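Local coordinates for uncharacterized protein BAD_0989 (Bifidobacterium adolescentis ATCC 15703, PDB 3CYM) that is of unknown function but probably binds nucleic acid and trims it as a 3'-5' exonuclease related to ribonuclease D, at residues Arg405-Phe410 with Ser427-Ile432; Lys182-Leu187 with Gly191-Ala196; Val95-Asp100 with Glu174-Leu179. All blocks are in the same frame, centred on the assembly; numbering follows the deposited sequence.

Interaction 1: residues Arg405-Phe410 with Ser427-Ile432; sequences RDVARF and SVSRAI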
ATOM      1  N   ARG A 405      -3.216  33.536   6.585  1.00 25.66           N
ATOM      2  CA  ARG A 405      -3.758  32.181   6.688  1.00 23.83           C
ATOM      3  C   ARG A 405      -4.625  32.047   7.931  1.00 23.87           C
ATOM      4  O   ARG A 405      -4.259  32.522   9.014  1.00 25.35           O
ATOM      5  CB  ARG A 405      -2.639  31.141   6.777  1.00 19.88           C
ATOM      6  CG  ARG A 405      -1.772  30.981   5.551  1.00 18.37           C
ATOM      7  CD  ARG A 405      -2.537  30.403   4.387  1.00 23.12           C
ATOM      8  NE  ARG A 405      -1.696  29.481   3.629  1.00 25.39           N
ATOM      9  CZ  ARG A 405      -1.853  29.190   2.343  1.00 19.76           C
ATOM     10  NH1 ARG A 405      -2.828  29.751   1.637  1.00 17.65           N
ATOM     11  NH2 ARG A 405      -1.033  28.325   1.767  1.00 18.02           N
ATOM     12  N   ASP A 406      -5.780  31.412   7.775  1.00 29.10           N
ATOM     13  CA  ASP A 406      -6.494  30.892   8.927  1.00 31.97           C
ATOM     14  C   ASP A 406      -5.892  29.510   9.104  1.00 25.35           C
ATOM     15  O   ASP A 406      -6.293  28.571   8.422  1.00 28.57           O
ATOM     16  CB  ASP A 406      -8.006  30.819   8.670  1.00 32.47           C
ATOM     17  CG  ASP A 406      -8.815  30.415   9.916  1.00 40.31           C
ATOM     18  OD1 ASP A 406     -10.016  30.759   9.947  1.00 46.45           O
ATOM     19  OD2 ASP A 406      -8.289  29.748  10.848  1.00 30.58           O
ATOM     20  N   VAL A 407      -4.923  29.409  10.012  1.00 23.87           N
ATOM     21  CA  VAL A 407      -4.106  28.198  10.187  1.00 24.84           C
ATOM     22  C   VAL A 407      -4.968  26.987  10.536  1.00 26.94           C
ATOM     23  O   VAL A 407      -4.906  25.966   9.851  1.00 31.91           O
ATOM     24  CB  VAL A 407      -2.978  28.401  11.238  1.00 20.59           C
ATOM     25  CG1 VAL A 407      -2.217  27.109  11.499  1.00 24.55           C
ATOM     26  CG2 VAL A 407      -2.011  29.482  10.787  1.00 27.84           C
ATOM     27  N   ALA A 408      -5.788  27.122  11.578  1.00 27.26           N
ATOM     28  CA  ALA A 408      -6.678  26.052  12.015  1.00 23.77           C
ATOM     29  C   ALA A 408      -7.619  25.561  10.909  1.00 24.74           C
ATOM     30  O   ALA A 408      -7.794  24.352  10.752  1.00 24.84           O
ATOM     31  CB  ALA A 408      -7.463  26.480  13.250  1.00 24.03           C
ATOM     32  N   ARG A 409      -8.193  26.491  10.139  1.00 23.48           N
ATOM     33  CA  ARG A 409      -9.100  26.145   9.037  1.00 24.86           C
ATOM     34  C   ARG A 409      -8.371  25.541   7.832  1.00 24.99           C
ATOM     35  O   ARG A 409      -8.810  24.516   7.300  1.00 28.22           O
ATOM     36  CB  ARG A 409      -9.963  27.351   8.621  1.00 29.72           C
ATOM     37  CG  ARG A 409     -10.904  27.101   7.425  1.00 36.61           C
ATOM     38  CD  ARG A 409     -11.770  28.318   7.082  1.00 47.34           C
ATOM     39  NE  ARG A 409     -10.989  29.551   6.948  1.00 60.09           N
ATOM     40  CZ  ARG A 409     -11.459  30.705   6.471  1.00 63.25           C
ATOM     41  NH1 ARG A 409     -12.717  30.808   6.058  1.00 65.71           N
ATOM     42  NH2 ARG A 409     -10.660  31.763   6.400  1.00 62.19           N
ATOM     43  N   PHE A 410      -7.265  26.168   7.416  1.00 25.61           N
ATOM     44  CA  PHE A 410      -6.453  25.681   6.293  1.00 23.04           C
ATOM     45  C   PHE A 410      -5.991  24.253   6.521  1.00 22.84           C
ATOM     46  O   PHE A 410      -6.051  23.434   5.609  1.00 24.44           O
ATOM     47  CB  PHE A 410      -5.224  26.572   6.046  1.00 24.07           C
ATOM     48  CG  PHE A 410      -4.446  26.217   4.795  1.00 30.20           C
ATOM     49  CD1 PHE A 410      -4.754  26.819   3.578  1.00 32.41           C
ATOM     50  CD2 PHE A 410      -3.407  25.284   4.833  1.00 31.75           C
ATOM     51  CE1 PHE A 410      -4.049  26.492   2.423  1.00 31.43           C
ATOM     52  CE2 PHE A 410      -2.703  24.950   3.682  1.00 32.34           C
ATOM     53  CZ  PHE A 410      -3.017  25.560   2.477  1.00 36.22           C
ATOM     54  N   SER A 427       0.202  27.258  17.904  1.00 13.06           N
ATOM     55  CA  SER A 427       1.654  27.382  17.958  0.50 12.93           C
ATOM     56  C   SER A 427       2.227  27.631  16.566  1.00 11.76           C
ATOM     57  O   SER A 427       3.208  28.345  16.427  1.00 16.59           O
ATOM     58  CB  SER A 427       2.292  26.149  18.599  0.50 13.77           C
ATOM     59  OG  SER A 427       2.162  26.189  20.009  0.50 18.47           O
ATOM     60  N   VAL A 428       1.604  27.041  15.545  1.00 11.03           N
ATOM     61  CA  VAL A 428       2.030  27.240  14.160  1.00 14.96           C
ATOM     62  C   VAL A 428       1.723  28.682  13.740  1.00 18.60           C
ATOM     63  O   VAL A 428       2.588  29.370  13.190  1.00 20.66           O
ATOM     64  CB  VAL A 428       1.390  26.189  13.213  1.00 17.73           C
ATOM     65  CG1 VAL A 428       1.511  26.595  11.755  1.00 20.95           C
ATOM     66  CG2 VAL A 428       2.055  24.830  13.417  1.00 14.30           C
ATOM     67  N   SER A 429       0.505  29.135  14.048  1.00 20.29           N
ATOM     68  CA  SER A 429       0.071  30.527  13.848  1.00 20.59           C
ATOM     69  C   SER A 429       1.044  31.536  14.475  1.00 17.60           C
ATOM     70  O   SER A 429       1.402  32.532  13.848  1.00 20.13           O
ATOM     71  CB  SER A 429      -1.328  30.717  14.439  1.00 19.09           C
ATOM     72  OG  SER A 429      -2.120  31.550  13.629  1.00 28.32           O
ATOM     73  N   ARG A 430       1.484  31.251  15.700  1.00 20.95           N
ATOM     74  CA  ARG A 430       2.485  32.064  16.392  1.00 21.17           C
ATOM     75  C   ARG A 430       3.858  32.044  15.722  1.00 18.57           C
ATOM     76  O   ARG A 430       4.536  33.074  15.674  1.00 21.96           O
ATOM     77  CB  ARG A 430       2.616  31.624  17.846  1.00 22.38           C
ATOM     78  CG  ARG A 430       1.463  32.052  18.698  1.00 20.65           C
ATOM     79  CD  ARG A 430       1.551  31.471  20.095  1.00 23.72           C
ATOM     80  NE  ARG A 430       0.318  31.711  20.844  1.00 14.93           N
ATOM     81  CZ  ARG A 430       0.229  31.713  22.172  1.00 25.83           C
ATOM     82  NH1 ARG A 430       1.297  31.490  22.922  1.00 30.63           N
ATOM     83  NH2 ARG A 430      -0.937  31.944  22.755  1.00 25.34           N
ATOM     84  N   ALA A 431       4.272  30.881  15.223  1.00 17.74           N
ATOM     85  CA  ALA A 431       5.546  30.756  14.506  1.00 14.44           C
ATOM     86  C   ALA A 431       5.544  31.559  13.202  1.00 17.89           C
ATOM     87  O   ALA A 431       6.515  32.253  12.899  1.00 17.93           O
ATOM     88  CB  ALA A 431       5.880  29.291  14.246  1.00 15.90           C
ATOM     89  N   ILE A 432       4.440  31.478  12.458  1.00 20.62           N
ATOM     90  CA  ILE A 432       4.232  32.250  11.228  1.00 19.17           C
ATOM     91  C   ILE A 432       4.335  33.755  11.476  1.00 27.12           C
ATOM     92  O   ILE A 432       5.020  34.461  10.726  1.00 29.63           O
ATOM     93  CB  ILE A 432       2.870  31.911  10.580  1.00 19.37           C
ATOM     94  CG1 ILE A 432       2.952  30.554   9.879  1.00 15.42           C
ATOM     95  CG2 ILE A 432       2.422  33.006   9.602  1.00 16.51           C
ATOM     96  CD1 ILE A 432       1.635  30.027   9.294  1.00 19.64           C
TER

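Interaction 2: residues Lys182-Leu187 with Gly191-Ala196; sequences KMRAEL and GKMEWA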
ATOM      1  N   LYS A 182      -3.104  -4.818  24.813  1.00 23.36           N
ATOM      2  CA  LYS A 182      -1.907  -4.152  25.356  1.00 25.71           C
ATOM      3  C   LYS A 182      -1.738  -2.721  24.850  1.00 27.83           C
ATOM      4  O   LYS A 182      -1.386  -1.832  25.622  1.00 31.62           O
ATOM      5  CB  LYS A 182      -0.633  -4.939  25.011  1.00 25.73           C
ATOM      6  CG  LYS A 182      -0.432  -6.229  25.791  1.00 32.66           C
ATOM      7  CD  LYS A 182       0.126  -5.988  27.192  1.00 43.89           C
ATOM      8  CE  LYS A 182       0.323  -7.302  27.959  1.00 45.08           C
ATOM      9  NZ  LYS A 182      -0.969  -7.915  28.379  1.00 47.14           N
ATOM     10  N   MET A 183      -1.977  -2.512  23.556  1.00 24.65           N
ATOM     11  CA  MET A 183      -1.762  -1.206  22.934  1.00 21.04           C
ATOM     12  C   MET A 183      -2.833  -0.174  23.306  1.00 21.87           C
ATOM     13  O   MET A 183      -2.539   1.016  23.358  1.00 22.65           O
ATOM     14  CB  MET A 183      -1.618  -1.326  21.408  1.00 22.36           C
ATOM     15  CG  MET A 183      -0.416  -2.169  20.926  1.00 17.67           C
ATOM     16  SD  MET A 183      -0.285  -2.199  19.125  1.00  9.36           S
ATOM     17  CE  MET A 183       0.436  -0.615  18.944  1.00 16.00           C
ATOM     18  N   ARG A 184      -4.059  -0.632  23.568  1.00 23.02           N
ATOM     19  CA  ARG A 184      -5.121   0.230  24.105  1.00 23.48           C
ATOM     20  C   ARG A 184      -4.788   0.711  25.506  1.00 22.68           C
ATOM     21  O   ARG A 184      -4.950   1.895  25.810  1.00 22.91           O
ATOM     22  CB  ARG A 184      -6.474  -0.486  24.132  1.00 22.22           C
ATOM     23  CG  ARG A 184      -7.242  -0.368  22.850  1.00 21.23           C
ATOM     24  CD  ARG A 184      -8.597  -1.038  22.924  1.00 22.39           C
ATOM     25  NE  ARG A 184      -9.133  -1.244  21.576  1.00 28.56           N
ATOM     26  CZ  ARG A 184      -9.925  -0.387  20.934  1.00 22.71           C
ATOM     27  NH1 ARG A 184     -10.307   0.738  21.518  1.00 12.13           N
ATOM     28  NH2 ARG A 184     -10.346  -0.665  19.705  1.00 23.11           N
ATOM     29  N   ALA A 185      -4.324  -0.215  26.345  1.00 22.97           N
ATOM     30  CA  ALA A 185      -3.920   0.085  27.720  1.00 25.08           C
ATOM     31  C   ALA A 185      -2.800   1.115  27.757  1.00 22.63           C
ATOM     32  O   ALA A 185      -2.844   2.042  28.560  1.00 31.85           O
ATOM     33  CB  ALA A 185      -3.508  -1.197  28.462  1.00 24.90           C
ATOM     34  N   GLU A 186      -1.826   0.962  26.862  1.00 25.33           N
ATOM     35  CA  GLU A 186      -0.713   1.901  26.721  1.00 24.89           C
ATOM     36  C   GLU A 186      -1.107   3.263  26.133  1.00 22.49           C
ATOM     37  O   GLU A 186      -0.611   4.298  26.590  1.00 25.45           O
ATOM     38  CB  GLU A 186       0.412   1.265  25.899  1.00 27.22           C
ATOM     39  CG  GLU A 186       1.727   2.061  25.855  1.00 37.33           C
ATOM     40  CD  GLU A 186       2.326   2.341  27.234  1.00 43.64           C
ATOM     41  OE1 GLU A 186       2.853   3.458  27.435  1.00 46.88           O
ATOM     42  OE2 GLU A 186       2.277   1.454  28.112  1.00 38.48           O
ATOM     43  N   LEU A 187      -1.977   3.273  25.122  1.00 22.37           N
ATOM     44  CA  LEU A 187      -2.479   4.543  24.567  1.00 19.93           C
ATOM     45  C   LEU A 187      -3.205   5.357  25.632  1.00 20.04           C
ATOM     46  O   LEU A 187      -3.000   6.571  25.740  1.00 24.07           O
ATOM     47  CB  LEU A 187      -3.398   4.315  23.360  1.00 20.58           C
ATOM     48  CG  LEU A 187      -2.740   4.044  21.997  1.00 22.66           C
ATOM     49  CD1 LEU A 187      -3.668   3.242  21.117  1.00 17.97           C
ATOM     50  CD2 LEU A 187      -2.336   5.328  21.300  1.00 21.02           C
ATOM     51  N   GLY A 191      -2.244   8.852  27.273  1.00 22.18           N
ATOM     52  CA  GLY A 191      -3.268   9.852  27.005  1.00 22.33           C
ATOM     53  C   GLY A 191      -3.461  10.147  25.527  1.00 27.20           C
ATOM     54  O   GLY A 191      -3.802  11.276  25.163  1.00 25.03           O
ATOM     55  N   LYS A 192      -3.238   9.134  24.685  1.00 22.91           N
ATOM     56  CA  LYS A 192      -3.362   9.269  23.230  1.00 18.30           C
ATOM     57  C   LYS A 192      -4.525   8.461  22.620  1.00 21.95           C
ATOM     58  O   LYS A 192      -4.619   8.353  21.395  1.00 16.76           O
ATOM     59  CB  LYS A 192      -2.036   8.914  22.530  1.00 15.53           C
ATOM     60  CG  LYS A 192      -0.827   9.660  23.085  1.00 18.02           C
ATOM     61  CD  LYS A 192       0.406   9.460  22.240  1.00 17.48           C
ATOM     62  CE  LYS A 192       1.534  10.326  22.751  1.00 13.60           C
ATOM     63  NZ  LYS A 192       2.839   9.845  22.258  1.00 18.07           N
ATOM     64  N   MET A 193      -5.413   7.926  23.468  1.00 24.33           N
ATOM     65  CA  MET A 193      -6.498   7.039  23.021  1.00 20.26           C
ATOM     66  C   MET A 193      -7.498   7.722  22.080  1.00 24.86           C
ATOM     67  O   MET A 193      -7.925   7.114  21.101  1.00 22.69           O
ATOM     68  CB  MET A 193      -7.196   6.352  24.210  1.00 18.17           C
ATOM     69  CG  MET A 193      -8.075   5.117  23.887  1.00 18.69           C
ATOM     70  SD  MET A 193      -7.362   3.651  23.041  1.00 14.88           S
ATOM     71  CE  MET A 193      -8.053   3.848  21.409  1.00 14.28           C
ATOM     72  N   GLU A 194      -7.845   8.985  22.338  1.00 24.84           N
ATOM     73  CA  GLU A 194      -8.752   9.684  21.418  1.00 27.31           C
ATOM     74  C   GLU A 194      -8.064  10.125  20.120  1.00 27.09           C
ATOM     75  O   GLU A 194      -8.716  10.248  19.080  1.00 28.74           O
ATOM     76  CB  GLU A 194      -9.550  10.830  22.074  1.00 31.91           C
ATOM     77  CG  GLU A 194      -8.800  11.731  23.045  1.00 40.10           C
ATOM     78  CD  GLU A 194      -8.833  11.222  24.478  1.00 42.08           C
ATOM     79  OE1 GLU A 194      -7.790  11.300  25.164  1.00 38.49           O
ATOM     80  OE2 GLU A 194      -9.901  10.747  24.918  1.00 45.00           O
ATOM     81  N   TRP A 195      -6.750  10.336  20.186  1.00 23.85           N
ATOM     82  CA  TRP A 195      -5.940  10.604  18.999  1.00 21.74           C
ATOM     83  C   TRP A 195      -5.981   9.359  18.133  1.00 18.21           C
ATOM     84  O   TRP A 195      -6.257   9.448  16.939  1.00 19.36           O
ATOM     85  CB  TRP A 195      -4.481  10.848  19.373  1.00 19.37           C
ATOM     86  CG  TRP A 195      -4.151  12.103  20.113  1.00 16.86           C
ATOM     87  CD1 TRP A 195      -5.012  12.991  20.690  1.00 15.06           C
ATOM     88  CD2 TRP A 195      -2.833  12.582  20.387  1.00 14.04           C
ATOM     89  NE1 TRP A 195      -4.310  14.001  21.294  1.00 15.16           N
ATOM     90  CE2 TRP A 195      -2.968  13.776  21.120  1.00 13.73           C
ATOM     91  CE3 TRP A 195      -1.545  12.115  20.075  1.00  8.07           C
ATOM     92  CZ2 TRP A 195      -1.863  14.520  21.552  1.00 17.04           C
ATOM     93  CZ3 TRP A 195      -0.447  12.858  20.493  1.00 16.28           C
ATOM     94  CH2 TRP A 195      -0.613  14.043  21.228  1.00 17.89           C
ATOM     95  N   ALA A 196      -5.712   8.210  18.763  1.00 19.34           N
ATOM     96  CA  ALA A 196      -5.795   6.893  18.128  1.00 18.78           C
ATOM     97  C   ALA A 196      -7.140   6.676  17.441  1.00 19.99           C
ATOM     98  O   ALA A 196      -7.181   6.435  16.229  1.00 14.97           O
ATOM     99  CB  ALA A 196      -5.515   5.794  19.133  1.00 16.49           C
TER

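Interaction 3: residues Val95-Asp100 with Glu174-Leu179; sequences VWILHD and ELLIEL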
ATOM      1  N   VAL A  95     -14.878  -4.853  15.921  1.00 24.00           N
ATOM      2  CA  VAL A  95     -13.672  -4.105  15.620  1.00 19.76           C
ATOM      3  C   VAL A  95     -12.739  -4.972  14.773  1.00 19.31           C
ATOM      4  O   VAL A  95     -12.407  -6.088  15.147  1.00 14.30           O
ATOM      5  CB  VAL A  95     -12.964  -3.639  16.928  1.00 18.93           C
ATOM      6  CG1 VAL A  95     -11.629  -2.948  16.624  1.00 16.53           C
ATOM      7  CG2 VAL A  95     -13.864  -2.706  17.727  1.00 16.59           C
ATOM      8  N   TRP A  96     -12.342  -4.466  13.625  1.00 18.91           N
ATOM      9  CA  TRP A  96     -11.340  -5.136  12.820  1.00 19.07           C
ATOM     10  C   TRP A  96      -9.962  -4.649  13.265  1.00 17.15           C
ATOM     11  O   TRP A  96      -9.729  -3.443  13.378  1.00 18.27           O
ATOM     12  CB  TRP A  96     -11.566  -4.832  11.345  1.00 20.51           C
ATOM     13  CG  TRP A  96     -12.804  -5.448  10.752  1.00 19.25           C
ATOM     14  CD1 TRP A  96     -14.066  -5.422  11.268  1.00 19.96           C
ATOM     15  CD2 TRP A  96     -12.898  -6.153   9.505  1.00 23.50           C
ATOM     16  NE1 TRP A  96     -14.937  -6.077  10.434  1.00 20.73           N
ATOM     17  CE2 TRP A  96     -14.247  -6.538   9.343  1.00 23.43           C
ATOM     18  CE3 TRP A  96     -11.975  -6.501   8.512  1.00 20.62           C
ATOM     19  CZ2 TRP A  96     -14.696  -7.255   8.227  1.00 23.32           C
ATOM     20  CZ3 TRP A  96     -12.425  -7.206   7.399  1.00 15.12           C
ATOM     21  CH2 TRP A  96     -13.771  -7.575   7.269  1.00 21.77           C
ATOM     22  N   ILE A  97      -9.066  -5.584  13.562  1.00 17.32           N
ATOM     23  CA  ILE A  97      -7.676  -5.257  13.851  1.00 17.43           C
ATOM     24  C   ILE A  97      -6.833  -5.526  12.612  1.00 20.80           C
ATOM     25  O   ILE A  97      -6.781  -6.659  12.101  1.00 20.46           O
ATOM     26  CB  ILE A  97      -7.100  -6.045  15.044  1.00 18.49           C
ATOM     27  CG1 ILE A  97      -8.051  -6.031  16.229  1.00 12.85           C
ATOM     28  CG2 ILE A  97      -5.770  -5.460  15.474  1.00 18.94           C
ATOM     29  CD1 ILE A  97      -7.878  -7.237  17.083  1.00  8.83           C
ATOM     30  N   LEU A  98      -6.195  -4.468  12.129  0.50 18.44           N
ATOM     31  CA  LEU A  98      -5.348  -4.520  10.951  0.50 17.83           C
ATOM     32  C   LEU A  98      -4.045  -3.810  11.282  0.50 20.28           C
ATOM     33  O   LEU A  98      -4.037  -2.860  12.062  0.50 19.98           O
ATOM     34  CB  LEU A  98      -6.034  -3.826   9.768  0.50 17.75           C
ATOM     35  CG  LEU A  98      -7.040  -4.582   8.881  0.50  9.39           C
ATOM     36  CD1 LEU A  98      -8.397  -4.734   9.529  0.50 10.96           C
ATOM     37  CD2 LEU A  98      -7.211  -3.874   7.549  0.50  8.91           C
ATOM     38  N   HIS A  99      -2.943  -4.298  10.721  1.00 18.64           N
ATOM     39  CA  HIS A  99      -1.652  -3.625  10.841  1.00 18.03           C
ATOM     40  C   HIS A  99      -1.422  -2.912   9.525  1.00 18.68           C
ATOM     41  O   HIS A  99      -1.269  -3.573   8.494  1.00 20.11           O
ATOM     42  CB  HIS A  99      -0.527  -4.635  11.109  1.00 20.45           C
ATOM     43  CG  HIS A  99       0.768  -3.999  11.505  1.00 19.32           C
ATOM     44  ND1 HIS A  99       1.052  -3.632  12.803  1.00 23.17           N
ATOM     45  CD2 HIS A  99       1.849  -3.644  10.770  1.00 21.00           C
ATOM     46  CE1 HIS A  99       2.254  -3.087  12.852  1.00 17.96           C
ATOM     47  NE2 HIS A  99       2.759  -3.083  11.632  1.00 17.88           N
ATOM     48  N   ASP A 100      -1.429  -1.577   9.565  1.00 18.25           N
ATOM     49  CA  ASP A 100      -1.380  -0.711   8.372  1.00 21.29           C
ATOM     50  C   ASP A 100      -2.607  -0.975   7.499  1.00 24.25           C
ATOM     51  O   ASP A 100      -2.531  -1.636   6.455  1.00 22.29           O
ATOM     52  CB  ASP A 100      -0.050  -0.870   7.599  1.00 20.31           C
ATOM     53  CG  ASP A 100       0.093   0.108   6.430  1.00 28.26           C
ATOM     54  OD1 ASP A 100      -0.658   1.106   6.345  1.00 35.28           O
ATOM     55  OD2 ASP A 100       0.979  -0.132   5.585  1.00 32.75           O
ATOM     56  N   GLU A 174      -2.610 -14.189  14.222  1.00 21.94           N
ATOM     57  CA  GLU A 174      -2.541 -14.937  15.492  1.00 16.73           C
ATOM     58  C   GLU A 174      -2.457 -14.091  16.775  1.00 19.18           C
ATOM     59  O   GLU A 174      -2.991 -14.488  17.813  1.00 23.29           O
ATOM     60  CB  GLU A 174      -1.378 -15.949  15.413  1.00 15.19           C
ATOM     61  CG  GLU A 174      -0.914 -16.670  16.710  1.00 14.23           C
ATOM     62  CD  GLU A 174      -1.908 -17.691  17.264  1.00 22.97           C
ATOM     63  OE1 GLU A 174      -2.987 -17.891  16.665  1.00 24.18           O
ATOM     64  OE2 GLU A 174      -1.611 -18.295  18.323  1.00 21.07           O
ATOM     65  N   LEU A 175      -1.814 -12.930  16.703  1.00 17.23           N
ATOM     66  CA  LEU A 175      -1.552 -12.131  17.910  1.00 14.73           C
ATOM     67  C   LEU A 175      -2.201 -10.756  17.931  1.00 13.81           C
ATOM     68  O   LEU A 175      -1.966  -9.982  18.855  1.00 16.77           O
ATOM     69  CB  LEU A 175      -0.041 -11.994  18.144  1.00 15.74           C
ATOM     70  CG  LEU A 175       0.734 -13.307  18.314  1.00 19.76           C
ATOM     71  CD1 LEU A 175       2.224 -13.065  18.209  1.00 26.69           C
ATOM     72  CD2 LEU A 175       0.366 -13.998  19.626  1.00 17.38           C
ATOM     73  N   LEU A 176      -3.021 -10.460  16.925  1.00 11.35           N
ATOM     74  CA  LEU A 176      -3.613  -9.134  16.786  1.00 14.21           C
ATOM     75  C   LEU A 176      -4.633  -8.743  17.874  1.00 16.25           C
ATOM     76  O   LEU A 176      -4.692  -7.579  18.256  1.00 13.16           O
ATOM     77  CB  LEU A 176      -4.226  -8.947  15.393  1.00  8.11           C
ATOM     78  CG  LEU A 176      -3.283  -8.961  14.192  1.00  5.85           C
ATOM     79  CD1 LEU A 176      -4.041  -8.610  12.933  1.00  4.89           C
ATOM     80  CD2 LEU A 176      -2.109  -7.994  14.384  1.00  9.48           C
ATOM     81  N   ILE A 177      -5.421  -9.694  18.380  1.00 16.72           N
ATOM     82  CA  ILE A 177      -6.364  -9.338  19.446  1.00 19.57           C
ATOM     83  C   ILE A 177      -5.628  -9.033  20.758  1.00 19.22           C
ATOM     84  O   ILE A 177      -6.014  -8.123  21.488  1.00 22.65           O
ATOM     85  CB  ILE A 177      -7.613 -10.299  19.578  1.00 20.85           C
ATOM     86  CG1 ILE A 177      -7.378 -11.441  20.558  1.00 24.32           C
ATOM     87  CG2 ILE A 177      -8.123 -10.824  18.209  1.00 14.14           C
ATOM     88  CD1 ILE A 177      -8.035 -11.213  21.877  1.00 17.90           C
ATOM     89  N   GLU A 178      -4.551  -9.772  21.020  1.00 21.16           N
ATOM     90  CA  GLU A 178      -3.700  -9.537  22.189  1.00 26.45           C
ATOM     91  C   GLU A 178      -2.883  -8.256  22.037  1.00 25.71           C
ATOM     92  O   GLU A 178      -2.610  -7.575  23.027  1.00 31.07           O
ATOM     93  CB  GLU A 178      -2.768 -10.728  22.461  1.00 20.72           C
ATOM     94  CG  GLU A 178      -3.479 -11.988  22.926  1.00 28.93           C
ATOM     95  CD  GLU A 178      -3.773 -12.967  21.798  1.00 32.29           C
ATOM     96  OE1 GLU A 178      -3.674 -12.585  20.610  1.00 38.48           O
ATOM     97  OE2 GLU A 178      -4.105 -14.132  22.104  1.00 34.25           O
ATOM     98  N   LEU A 179      -2.493  -7.944  20.802  1.00 24.95           N
ATOM     99  CA  LEU A 179      -1.820  -6.680  20.501  1.00 24.78           C
ATOM    100  C   LEU A 179      -2.699  -5.494  20.843  1.00 22.36           C
ATOM    101  O   LEU A 179      -2.276  -4.623  21.604  1.00 25.65           O
ATOM    102  CB  LEU A 179      -1.418  -6.591  19.031  1.00 24.44           C
ATOM    103  CG  LEU A 179       0.009  -6.946  18.624  1.00 28.13           C
ATOM    104  CD1 LEU A 179       0.215  -6.486  17.183  1.00 21.46           C
ATOM    105  CD2 LEU A 179       1.056  -6.334  19.567  1.00 25.08           C
TER

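Interaction 1: residues Arg405-Phe410 with Ser427-Ile432
Val407 makes this contact, setting its two methyls against Val428, Ser429 and Ile432 where the start of helix 407-414 meets helix 418-433 in the HRDC-like C-terminal domain. Just ahead of that helix, Arg405 starts out toward the partner, but its chain then swings off. Its guanidinium is covered on one face by the Phe410 ring, whose CE1 stands 3.4 Å above the plane, over the centre. NE of Arg405 also donates to Leu396 O, so the charged end serves helix 390-397 instead. Asp406 faces away and is the N-cap: its OD2 takes a weak bond from Arg409 N at 3.3 Å, while OD1 answers the charge of the same arginine without an N-H pointing at it. Val407 follows on the inner side. Its CG1 lies anti to the backbone N (chi1 175°), which carries it to CG1 of Val428 at 3.8 Å, the two side chains meeting at a slant. CG2, the branch beside the backbone N, comes within 3.5 Å of Ser429 OG and reaches Ile432 CD1 at 4.0 Å. One turn of the partner helix thus cradles a single valine. Next along, Ala408 continues the packing of the two helices on Val421 and Ala425, earlier in helix 418-433. Behind the seam, Val428 and Ile432 also lean on Leu396 and Val369, so Val407 joins a core shared with helices 390-397 and 360-380. Across the two segments the adhesion is methyl against methyl, with one hydroxyl at the margin; it rests on shape and the exclusion of water, while the charged groups do their work on other faces.

Interaction 2: residues Lys182-Leu187 with Gly191-Ala196
The carbonyl oxygen of Leu187 is crowded by backbone N atoms from the chain that follows. Lys192 N gives it a 2.8 Å hydrogen bond with a nearly straight N-H (164°), the donor lying 28° off the carbonyl plane, and Gly191 N is 2.9 Å from the same Leu187 O. This is the Schellman motif that closes helix 176-190: Gly191 breaks the helix with positive phi, a conformation glycine accepts readily, and Lys192 at once becomes the N-cap residue of helix 193-207. The two helices are therefore joined by an abrupt turn, and Leu187 fills its inner corner. Its CD2 meets Lys192 CB at 3.8 Å, the side chains crossing at about a right angle, and its CD1 touches Ala196 CB at 3.7 Å, one turn further along. Beyond the turn, Leu187 also touches Phe119, Ala124 and Leu128, which tie it to the nuclease fold. Lys192 contributes only its root here; its extended chain runs off to place NZ at the backbone oxygens of Leu127 and Thr380 and at Gln190 OE1, the second of these belonging to the C-terminal part of the chain. Met193 adds a further apolar contact. It carries its CG on the side opposite the backbone N (chi1 -164°), and bends at chi2 and chi3 fold the thioether back toward the first helix, where SD lies 4.0 Å from Leu187 CB and is equally close to the CG of Arg184. The arginine's charge is matched by Glu180 through NH2, whereas its NH1 has the Met193 CE methyl 3.8 Å away, approaching obliquely.

Interaction 3: residues Val95-Asp100 with Glu174-Leu179
Strand 95-98 and the first turn of helix 176-190 come nearest at Ile97 and Leu176, whose CA atoms lie 6.3 Å apart. The strand is an inner one of the mixed sheet of this RNase H-like exonuclease domain, set between 40-47 and 117-120, and the helix lies against one face of that sheet. The Ile97 and Leu176 side chains run antiparallel past one another, each tip lying by the other's backbone. In Ile97, CG1 is turned beside the backbone N (chi1 -47°), which sends CD1 to the helix, 3.4 Å from Leu176 O and 3.5 Å from Ile177 CA. CG2, the branch opposite the backbone N, packs on Leu176 CB at 3.8 Å. In return, Leu176 sends CD1 to within 3.5 Å of Ile97 O. Ile177 adds its CG2 at the border, 3.8 Å from Ile97 CD1. An alanine in place of Ile97 loses CG2 and the whole CG1-CD1 arm, which would probably open a gap under the first turn of the helix and deprive Leu176 and Ile177 of their support from the strand. Around this pair, Leu176 also touches Ala42 and Leu135. The side chain of Leu176 is about 8 Å from a bound sodium ion, and the sodium site of this model is formed by Asp44, Glu46 and Asp172. With aliphatic carbons on both sides, and methyls of Ile97 and Leu176 set against each other's backbone oxygens, the contact holds helix to sheet by close fit, not by charge; the polar backbone of Ile97 is engaged with Leu41 and Ala43 in the sheet.

Interactions 2 and 3 share helix 176-190: its first turn rests on the sheet at 95-100, its later turns lead to the junction at 191-196, and Arg184 NH2 packs on Val95 CG1 at 4.0 Å. Their centres are about 14 Å apart. Interaction 1 stands off in the C-terminal domain, its centre about 27 Å from that of interaction 2 and about 37 Å from that of interaction 3. Interactions 1 and 3 are buried and aliphatic, one helix on helix, the other strand on helix. Interaction 2, only partly buried and made by neighbours in sequence, alone adds a backbone hydrogen bond to its apolar packing.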